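Local structure of geranyltranstransferase (Methylococcus capsulatus, 3TS7) at residues S195-C200 with E209-L214; E278-F283 with D288-L293. The protein probably makes farnesyl diphosphate by joining isoprenoid diphosphate units, as a magnesium-dependent member of the FPP/GGPP synthase family. All coordinates share one frame; numbering follows the deposited sequence.

Contact 1: S195-C200 with E209-L214; sequences SVRLAC and EQFDRL. With PO4 (phosphate ion), chain G.
Cys200 and Phe211 meet where helices 177-201 and 208-237 form an antiparallel helical hairpin within the all-helical isoprenoid synthase fold. The short segments run at 161° to each other with their axes 9.9 Å apart; the Phe211 ring and Leu214 shape the hollow on one side of the seam, and Cys200 and Val196 fit against them. Cys200 is the bump of its helix. Its CB lies 3.5 Å from Phe211 CE2, while its SG bends the other way and rests 3.7 Å from Leu214 CD1, so one compact residue fits between two larger ones a helical turn apart. With SG beside the backbone N and anti to the carbonyl carbon (chi1 -68°), the sulfur also stays 5.0 Å from the centroid of the Phe211 ring, an oblique sulfur-aromatic contact. A thiol is small and polarisable enough to touch both ring and leucine.

One turn earlier, Val196 points CG1 at the start of the Leu214 side chain, 3.8 Å from its CB, the two side chains crossing at about a right angle. Beta-branching makes valine a short, broad plug here, and Ile65 of helix 53-65 adds to the apolar cover of Leu214. On the partly exposed flank, the long extended chain of Arg197 brings NH1 to 3.4 Å from Phe211 CD2, obliquely, the guanidinium and ring planes 46° apart; its NE is hydrogen-bonded to Thr150 OG1 of helix 141-155. Beyond the seam, Gln210 NE2 donates a nearly straight hydrogen bond of 2.6 Å to O3 of a phosphate ion, which Arg203 NE also holds.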
ATOM      1  N   SER B 195       9.122   0.212  12.669  1.00 25.51           N
ATOM      2  CA  SER B 195       8.772   1.339  13.545  1.00 36.99           C
ATOM      3  C   SER B 195       9.994   1.935  14.241  1.00 40.07           C
ATOM      4  O   SER B 195      10.091   3.154  14.438  1.00 33.82           O
ATOM      5  CB  SER B 195       7.761   0.896  14.587  1.00 36.22           C
ATOM      6  OG  SER B 195       6.684   0.266  13.942  1.00 55.13           O
ATOM      7  N   VAL B 196      10.940   1.057  14.562  1.00 34.80           N
ATOM      8  CA  VAL B 196      12.163   1.444  15.229  1.00 32.58           C
ATOM      9  C   VAL B 196      13.152   2.033  14.232  1.00 33.21           C
ATOM     10  O   VAL B 196      13.770   3.067  14.513  1.00 32.96           O
ATOM     11  CB  VAL B 196      12.752   0.231  16.034  1.00 32.06           C
ATOM     12  CG1 VAL B 196      14.190   0.487  16.463  1.00 30.68           C
ATOM     13  CG2 VAL B 196      11.877  -0.026  17.232  1.00 26.67           C
ATOM     14  N   ARG B 197      13.279   1.392  13.068  1.00 27.58           N
ATOM     15  CA  ARG B 197      14.200   1.834  12.048  1.00 27.63           C
ATOM     16  C   ARG B 197      13.812   3.218  11.489  1.00 31.31           C
ATOM     17  O   ARG B 197      14.694   4.022  11.199  1.00 29.25           O
ATOM     18  CB  ARG B 197      14.302   0.804  10.927  1.00 30.73           C
ATOM     19  CG  ARG B 197      15.121   1.252   9.743  1.00 35.52           C
ATOM     20  CD  ARG B 197      15.414   0.116   8.784  1.00 30.52           C
ATOM     21  NE  ARG B 197      16.052   0.608   7.565  1.00 31.14           N
ATOM     22  CZ  ARG B 197      17.340   0.894   7.440  1.00 42.87           C
ATOM     23  NH1 ARG B 197      18.169   0.754   8.469  1.00 40.44           N
ATOM     24  NH2 ARG B 197      17.797   1.336   6.280  1.00 38.11           N
ATOM     25  N   LEU B 198      12.508   3.486  11.362  1.00 30.39           N
ATOM     26  CA  LEU B 198      12.039   4.797  10.878  1.00 35.94           C
ATOM     27  C   LEU B 198      12.549   5.944  11.750  1.00 33.36           C
ATOM     28  O   LEU B 198      13.022   6.965  11.224  1.00 33.10           O
ATOM     29  CB  LEU B 198      10.511   4.855  10.836  1.00 28.34           C
ATOM     30  CG  LEU B 198       9.800   3.999   9.765  1.00 36.13           C
ATOM     31  CD1 LEU B 198       8.365   4.369   9.602  1.00 34.43           C
ATOM     32  CD2 LEU B 198      10.505   4.144   8.487  1.00 30.15           C
ATOM     33  N   ALA B 199      12.441   5.757  13.067  1.00 32.63           N
ATOM     34  CA  ALA B 199      13.008   6.706  14.043  1.00 34.14           C
ATOM     35  C   ALA B 199      14.506   6.879  13.876  1.00 34.74           C
ATOM     36  O   ALA B 199      15.007   8.007  13.910  1.00 35.76           O
ATOM     37  CB  ALA B 199      12.659   6.305  15.477  1.00 31.45           C
ATOM     38  N   CYS B 200      15.223   5.770  13.689  1.00 29.49           N
ATOM     39  CA  CYS B 200      16.650   5.823  13.441  1.00 29.91           C
ATOM     40  C   CYS B 200      17.012   6.641  12.200  1.00 36.35           C
ATOM     41  O   CYS B 200      17.979   7.410  12.223  1.00 34.41           O
ATOM     42  CB  CYS B 200      17.235   4.408  13.361  1.00 34.35           C
ATOM     43  SG  CYS B 200      17.210   3.502  14.961  1.00 34.30           S
ATOM     44  N   GLU B 209      26.069   0.781  14.168  1.00 38.35           N
ATOM     45  CA  GLU B 209      25.938  -0.036  15.376  1.00 35.54           C
ATOM     46  C   GLU B 209      24.685   0.290  16.181  1.00 30.69           C
ATOM     47  O   GLU B 209      24.104  -0.598  16.789  1.00 34.43           O
ATOM     48  CB  GLU B 209      27.184   0.026  16.275  1.00 42.91           C
ATOM     49  CG  GLU B 209      27.245  -1.134  17.254  1.00 54.67           C
ATOM     50  CD  GLU B 209      28.253  -0.980  18.384  1.00 73.77           C
ATOM     51  OE1 GLU B 209      27.971  -1.539  19.473  1.00 59.74           O
ATOM     52  OE2 GLU B 209      29.312  -0.335  18.190  1.00 79.75           O
ATOM     53  N   GLN B 210      24.244   1.542  16.178  1.00 28.68           N
ATOM     54  CA  GLN B 210      23.026   1.881  16.911  1.00 35.19           C
ATOM     55  C   GLN B 210      21.771   1.405  16.185  1.00 29.69           C
ATOM     56  O   GLN B 210      20.836   0.919  16.828  1.00 32.75           O
ATOM     57  CB  GLN B 210      22.955   3.377  17.216  1.00 32.84           C
ATOM     58  CG  GLN B 210      24.082   3.812  18.173  1.00 35.21           C
ATOM     59  CD  GLN B 210      23.873   5.188  18.755  1.00 39.23           C
ATOM     60  OE1 GLN B 210      24.826   5.864  19.136  1.00 54.38           O
ATOM     61  NE2 GLN B 210      22.631   5.612  18.831  1.00 52.42           N
ATOM     62  N   PHE B 211      21.758   1.558  14.855  1.00 31.86           N
ATOM     63  CA  PHE B 211      20.702   0.939  14.026  1.00 31.22           C
ATOM     64  C   PHE B 211      20.545  -0.533  14.417  1.00 25.17           C
ATOM     65  O   PHE B 211      19.442  -0.955  14.790  1.00 33.10           O
ATOM     66  CB  PHE B 211      21.062   0.961  12.538  1.00 31.49           C
ATOM     67  CG  PHE B 211      20.685   2.227  11.814  1.00 37.50           C
ATOM     68  CD1 PHE B 211      21.611   3.258  11.664  1.00 37.87           C
ATOM     69  CD2 PHE B 211      19.423   2.363  11.222  1.00 42.26           C
ATOM     70  CE1 PHE B 211      21.286   4.437  10.959  1.00 43.78           C
ATOM     71  CE2 PHE B 211      19.082   3.528  10.505  1.00 41.24           C
ATOM     72  CZ  PHE B 211      20.016   4.575  10.381  1.00 37.47           C
ATOM     73  N   ASP B 212      21.652  -1.277  14.302  1.00 29.62           N
ATOM     74  CA  ASP B 212      21.680  -2.753  14.478  1.00 33.86           C
ATOM     75  C   ASP B 212      21.229  -3.173  15.858  1.00 28.64           C
ATOM     76  O   ASP B 212      20.456  -4.113  15.993  1.00 31.16           O
ATOM     77  CB  ASP B 212      23.081  -3.330  14.211  1.00 33.08           C
ATOM     78  CG  ASP B 212      23.576  -3.059  12.794  1.00 52.28           C
ATOM     79  OD1 ASP B 212      24.767  -3.321  12.527  1.00 59.81           O
ATOM     80  OD2 ASP B 212      22.791  -2.574  11.946  1.00 49.32           O
ATOM     81  N   ARG B 213      21.701  -2.472  16.896  1.00 32.97           N
ATOM     82  CA  ARG B 213      21.285  -2.812  18.268  1.00 31.13           C
ATOM     83  C   ARG B 213      19.808  -2.585  18.492  1.00 28.95           C
ATOM     84  O   ARG B 213      19.124  -3.403  19.106  1.00 29.71           O
ATOM     85  CB  ARG B 213      22.067  -2.005  19.310  1.00 33.42           C
ATOM     86  CG  ARG B 213      23.514  -2.410  19.470  1.00 33.98           C
ATOM     87  CD  ARG B 213      24.177  -1.530  20.551  1.00 56.80           C
ATOM     88  NE  ARG B 213      25.531  -1.984  20.855  1.00 64.44           N
ATOM     89  CZ  ARG B 213      25.844  -2.831  21.833  1.00 65.35           C
ATOM     90  NH1 ARG B 213      27.112  -3.185  22.017  1.00 64.62           N
ATOM     91  NH2 ARG B 213      24.901  -3.326  22.628  1.00 48.31           N
ATOM     92  N   LEU B 214      19.304  -1.471  17.987  1.00 27.68           N
ATOM     93  CA  LEU B 214      17.913  -1.142  18.214  1.00 26.62           C
ATOM     94  C   LEU B 214      17.005  -2.037  17.374  1.00 24.41           C
ATOM     95  O   LEU B 214      15.900  -2.379  17.807  1.00 31.95           O
ATOM     96  CB  LEU B 214      17.647   0.343  17.923  1.00 31.87           C
ATOM     97  CG  LEU B 214      18.164   1.304  18.998  1.00 33.94           C
ATOM     98  CD1 LEU B 214      18.289   2.732  18.442  1.00 45.79           C
ATOM     99  CD2 LEU B 214      17.251   1.266  20.200  1.00 36.62           C
TER
HETATM  100  P   PO4 G 325      22.623   9.045  19.775  1.00 71.45           P
HETATM  101  O1  PO4 G 325      21.744   9.705  18.723  1.00 50.32           O
HETATM  102  O2  PO4 G 325      22.697   9.933  21.004  1.00 69.28           O
HETATM  103  O3  PO4 G 325      22.045   7.707  20.189  1.00 50.78           O
HETATM  104  O4  PO4 G 325      23.998   8.825  19.166  1.00 58.85           O

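Contact 2: E278-F283 with D288-L293; sequences ESLAGF and DLLREL
Leu280 and Arg291 lie alongside each other, sliding past in opposite directions: the leucine reaches towards helix 288-298 while the arginine reaches back to the turn that follows helix 262-279. Leu280 CD1 touches the aliphatic stem of Arg291 at CG, 3.8 Å away. The same methyl of Leu280, CD1, lies 3.9 Å from Leu290 CB, and Leu280 and Leu290 cross at about a right angle. The branch of Leu280 suits this place, because it lets CD1 touch both neighbours while Leu280 CD2 lies 4.0 Å from Leu290 CD1. On the side of helix 208-237, Tyr217 packs on Leu280.

Arginine suits this partly exposed place, where its methylenes can cover the leucine and its charged end can bind the turn. CG stands beside the backbone N (chi1 -72°) and the chain is extended on to NE, which carries the guanidinium across to the main-chain carbonyls. Arg291 NH1 donates a 3.1 Å hydrogen bond to Phe283 O, bent to 142° at the hydrogen. The acceptor lies near the guanidinium plane, at its edge, but the nitrogen stands well above the carbonyl plane. Leu280 O is also near, 3.3 Å from Arg291 NH1. On the other branch, Arg291 NH2 forms a salt bridge with Asp288 OD1, 2.9 Å away, through a weak hydrogen bond, and it also donates to Gly284 O. These partners restrict the rotation of the flat group. Cutting the side chain back to an alanine is likely to leave Phe283 O without this donor and Asp288 without its salt-bridge mate, and to take from Leu280 CD1 its contact with the arginine stem.

Two consecutive helices of the all-helical fold are thus joined by a short connection, whose carbonyls Phe283 O and Gly284 O are bonded by Arg291 of the second helix.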
ATOM      1  N   GLU B 278      19.925  -6.595  26.582  1.00 32.18           N
ATOM      2  CA  GLU B 278      21.360  -6.573  26.282  1.00 31.09           C
ATOM      3  C   GLU B 278      21.716  -5.774  25.016  1.00 37.19           C
ATOM      4  O   GLU B 278      22.806  -5.223  24.934  1.00 31.63           O
ATOM      5  CB  GLU B 278      21.919  -7.985  26.157  1.00 36.24           C
ATOM      6  CG  GLU B 278      23.461  -8.068  26.193  1.00 44.59           C
ATOM      7  CD  GLU B 278      24.110  -7.424  27.451  1.00 54.84           C
ATOM      8  OE1 GLU B 278      25.263  -6.968  27.341  1.00 61.56           O
ATOM      9  OE2 GLU B 278      23.500  -7.376  28.547  1.00 53.15           O
ATOM     10  N   SER B 279      20.796  -5.743  24.042  1.00 31.71           N
ATOM     11  CA  SER B 279      20.894  -4.885  22.860  1.00 34.10           C
ATOM     12  C   SER B 279      21.051  -3.405  23.235  1.00 31.41           C
ATOM     13  O   SER B 279      21.654  -2.640  22.505  1.00 37.85           O
ATOM     14  CB  SER B 279      19.612  -5.008  21.989  1.00 28.67           C
ATOM     15  OG  SER B 279      19.400  -6.341  21.548  1.00 42.21           O
ATOM     16  N   LEU B 280      20.465  -3.010  24.351  1.00 29.81           N
ATOM     17  CA  LEU B 280      20.521  -1.626  24.810  1.00 32.53           C
ATOM     18  C   LEU B 280      21.792  -1.230  25.596  1.00 36.18           C
ATOM     19  O   LEU B 280      21.904  -0.091  26.056  1.00 39.46           O
ATOM     20  CB  LEU B 280      19.263  -1.321  25.620  1.00 30.49           C
ATOM     21  CG  LEU B 280      17.925  -1.586  24.913  1.00 29.41           C
ATOM     22  CD1 LEU B 280      16.789  -1.424  25.891  1.00 28.81           C
ATOM     23  CD2 LEU B 280      17.731  -0.689  23.671  1.00 28.47           C
ATOM     24  N   ALA B 281      22.752  -2.146  25.718  1.00 35.57           N
ATOM     25  CA  ALA B 281      24.035  -1.871  26.414  1.00 38.46           C
ATOM     26  C   ALA B 281      24.836  -0.698  25.824  1.00 42.92           C
ATOM     27  O   ALA B 281      25.716  -0.126  26.483  1.00 39.31           O
ATOM     28  CB  ALA B 281      24.912  -3.152  26.440  1.00 41.18           C
ATOM     29  N   GLY B 282      24.531  -0.318  24.587  1.00 33.65           N
ATOM     30  CA  GLY B 282      25.200   0.823  23.967  1.00 29.32           C
ATOM     31  C   GLY B 282      24.579   2.155  24.362  1.00 31.37           C
ATOM     32  O   GLY B 282      25.024   3.215  23.920  1.00 38.28           O
ATOM     33  N   PHE B 283      23.558   2.106  25.200  1.00 33.20           N
ATOM     34  CA  PHE B 283      22.887   3.310  25.665  1.00 33.56           C
ATOM     35  C   PHE B 283      22.884   3.390  27.183  1.00 37.95           C
ATOM     36  O   PHE B 283      22.919   2.367  27.861  1.00 38.30           O
ATOM     37  CB  PHE B 283      21.454   3.321  25.160  1.00 31.82           C
ATOM     38  CG  PHE B 283      21.345   3.278  23.658  1.00 30.79           C
ATOM     39  CD1 PHE B 283      21.213   2.057  22.988  1.00 39.14           C
ATOM     40  CD2 PHE B 283      21.397   4.452  22.918  1.00 38.52           C
ATOM     41  CE1 PHE B 283      21.135   2.017  21.581  1.00 40.17           C
ATOM     42  CE2 PHE B 283      21.308   4.423  21.524  1.00 41.47           C
ATOM     43  CZ  PHE B 283      21.182   3.217  20.856  1.00 35.19           C
ATOM     44  N   ASP B 288      16.332   3.952  29.352  1.00 33.79           N
ATOM     45  CA  ASP B 288      15.469   3.398  30.407  1.00 36.24           C
ATOM     46  C   ASP B 288      14.030   3.249  29.951  1.00 43.21           C
ATOM     47  O   ASP B 288      13.338   2.305  30.356  1.00 36.89           O
ATOM     48  CB  ASP B 288      15.498   4.239  31.686  1.00 37.46           C
ATOM     49  CG  ASP B 288      16.779   4.056  32.463  1.00 41.71           C
ATOM     50  OD1 ASP B 288      17.572   3.158  32.084  1.00 37.26           O
ATOM     51  OD2 ASP B 288      16.999   4.812  33.434  1.00 35.64           O
ATOM     52  N   LEU B 289      13.588   4.193  29.121  1.00 39.57           N
ATOM     53  CA  LEU B 289      12.280   4.134  28.523  1.00 35.70           C
ATOM     54  C   LEU B 289      12.083   2.846  27.719  1.00 31.58           C
ATOM     55  O   LEU B 289      11.054   2.185  27.868  1.00 33.64           O
ATOM     56  CB  LEU B 289      12.053   5.358  27.627  1.00 41.21           C
ATOM     57  CG  LEU B 289      10.603   5.558  27.187  1.00 39.17           C
ATOM     58  CD1 LEU B 289       9.702   5.876  28.375  1.00 51.63           C
ATOM     59  CD2 LEU B 289      10.549   6.706  26.152  1.00 47.56           C
ATOM     60  N   LEU B 290      13.071   2.488  26.905  1.00 29.80           N
ATOM     61  CA  LEU B 290      13.000   1.240  26.115  1.00 32.48           C
ATOM     62  C   LEU B 290      13.082  -0.022  26.988  1.00 37.08           C
ATOM     63  O   LEU B 290      12.449  -1.041  26.685  1.00 32.53           O
ATOM     64  CB  LEU B 290      14.078   1.215  25.041  1.00 31.47           C
ATOM     65  CG  LEU B 290      13.880   2.253  23.915  1.00 28.60           C
ATOM     66  CD1 LEU B 290      15.035   2.178  22.966  1.00 36.66           C
ATOM     67  CD2 LEU B 290      12.555   2.013  23.177  1.00 38.99           C
ATOM     68  N   ARG B 291      13.834   0.073  28.082  1.00 34.06           N
ATOM     69  CA  ARG B 291      13.942  -1.003  29.060  1.00 34.09           C
ATOM     70  C   ARG B 291      12.586  -1.306  29.683  1.00 36.59           C
ATOM     71  O   ARG B 291      12.188  -2.464  29.783  1.00 35.30           O
ATOM     72  CB  ARG B 291      15.005  -0.664  30.129  1.00 33.87           C
ATOM     73  CG  ARG B 291      16.435  -0.728  29.617  1.00 28.41           C
ATOM     74  CD  ARG B 291      17.538  -0.395  30.661  1.00 30.62           C
ATOM     75  NE  ARG B 291      18.835  -0.310  29.988  1.00 31.68           N
ATOM     76  CZ  ARG B 291      19.431   0.812  29.593  1.00 29.55           C
ATOM     77  NH1 ARG B 291      20.568   0.751  28.944  1.00 30.68           N
ATOM     78  NH2 ARG B 291      18.894   1.997  29.832  1.00 30.50           N
ATOM     79  N   GLU B 292      11.860  -0.264  30.068  1.00 33.45           N
ATOM     80  CA  GLU B 292      10.536  -0.422  30.645  1.00 29.79           C
ATOM     81  C   GLU B 292       9.475  -0.795  29.607  1.00 37.38           C
ATOM     82  O   GLU B 292       8.527  -1.547  29.903  1.00 34.40           O
ATOM     83  CB  GLU B 292      10.121   0.871  31.357  1.00 36.57           C
ATOM     84  CG  GLU B 292      10.992   1.194  32.574  1.00 32.68           C
ATOM     85  CD  GLU B 292      10.757   0.242  33.747  1.00 38.77           C
ATOM     86  OE1 GLU B 292      11.728  -0.056  34.474  1.00 47.60           O
ATOM     87  OE2 GLU B 292       9.608  -0.210  33.950  1.00 45.99           O
ATOM     88  N   LEU B 293       9.614  -0.241  28.407  1.00 31.79           N
ATOM     89  CA  LEU B 293       8.690  -0.554  27.319  1.00 32.20           C
ATOM     90  C   LEU B 293       8.796  -2.043  26.903  1.00 31.37           C
ATOM     91  O   LEU B 293       7.775  -2.677  26.643  1.00 40.31           O
ATOM     92  CB  LEU B 293       8.924   0.373  26.124  1.00 36.47           C
ATOM     93  CG  LEU B 293       7.906   0.295  24.984  1.00 37.60           C
ATOM     94  CD1 LEU B 293       6.487   0.678  25.464  1.00 36.53           C
ATOM     95  CD2 LEU B 293       8.348   1.168  23.818  1.00 44.37           C
TER

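In the fold
Contact 1 closes before contact 2 opens along the chain, and their centres are about 12 Å apart on the same side of the molecule's centre. The first joins helices 177-201 and 208-237; the second turns the chain from helix 262-279 into helix 288-298. Helix 208-237 is common ground: Leu214 of contact 1 packs on Leu290 of contact 2, and Gln210 NE2 comes within 3.2 Å of Phe283 CE2. Arg213 reaches the end of helix 262-279 through a weak hydrogen bond from NH2 to Ser279 O. Helix 53-65 touches residues of both contacts. The C-terminal corner is thereby packed onto the helical bundle of its own chain; the second chain of the assembly touches neither contact.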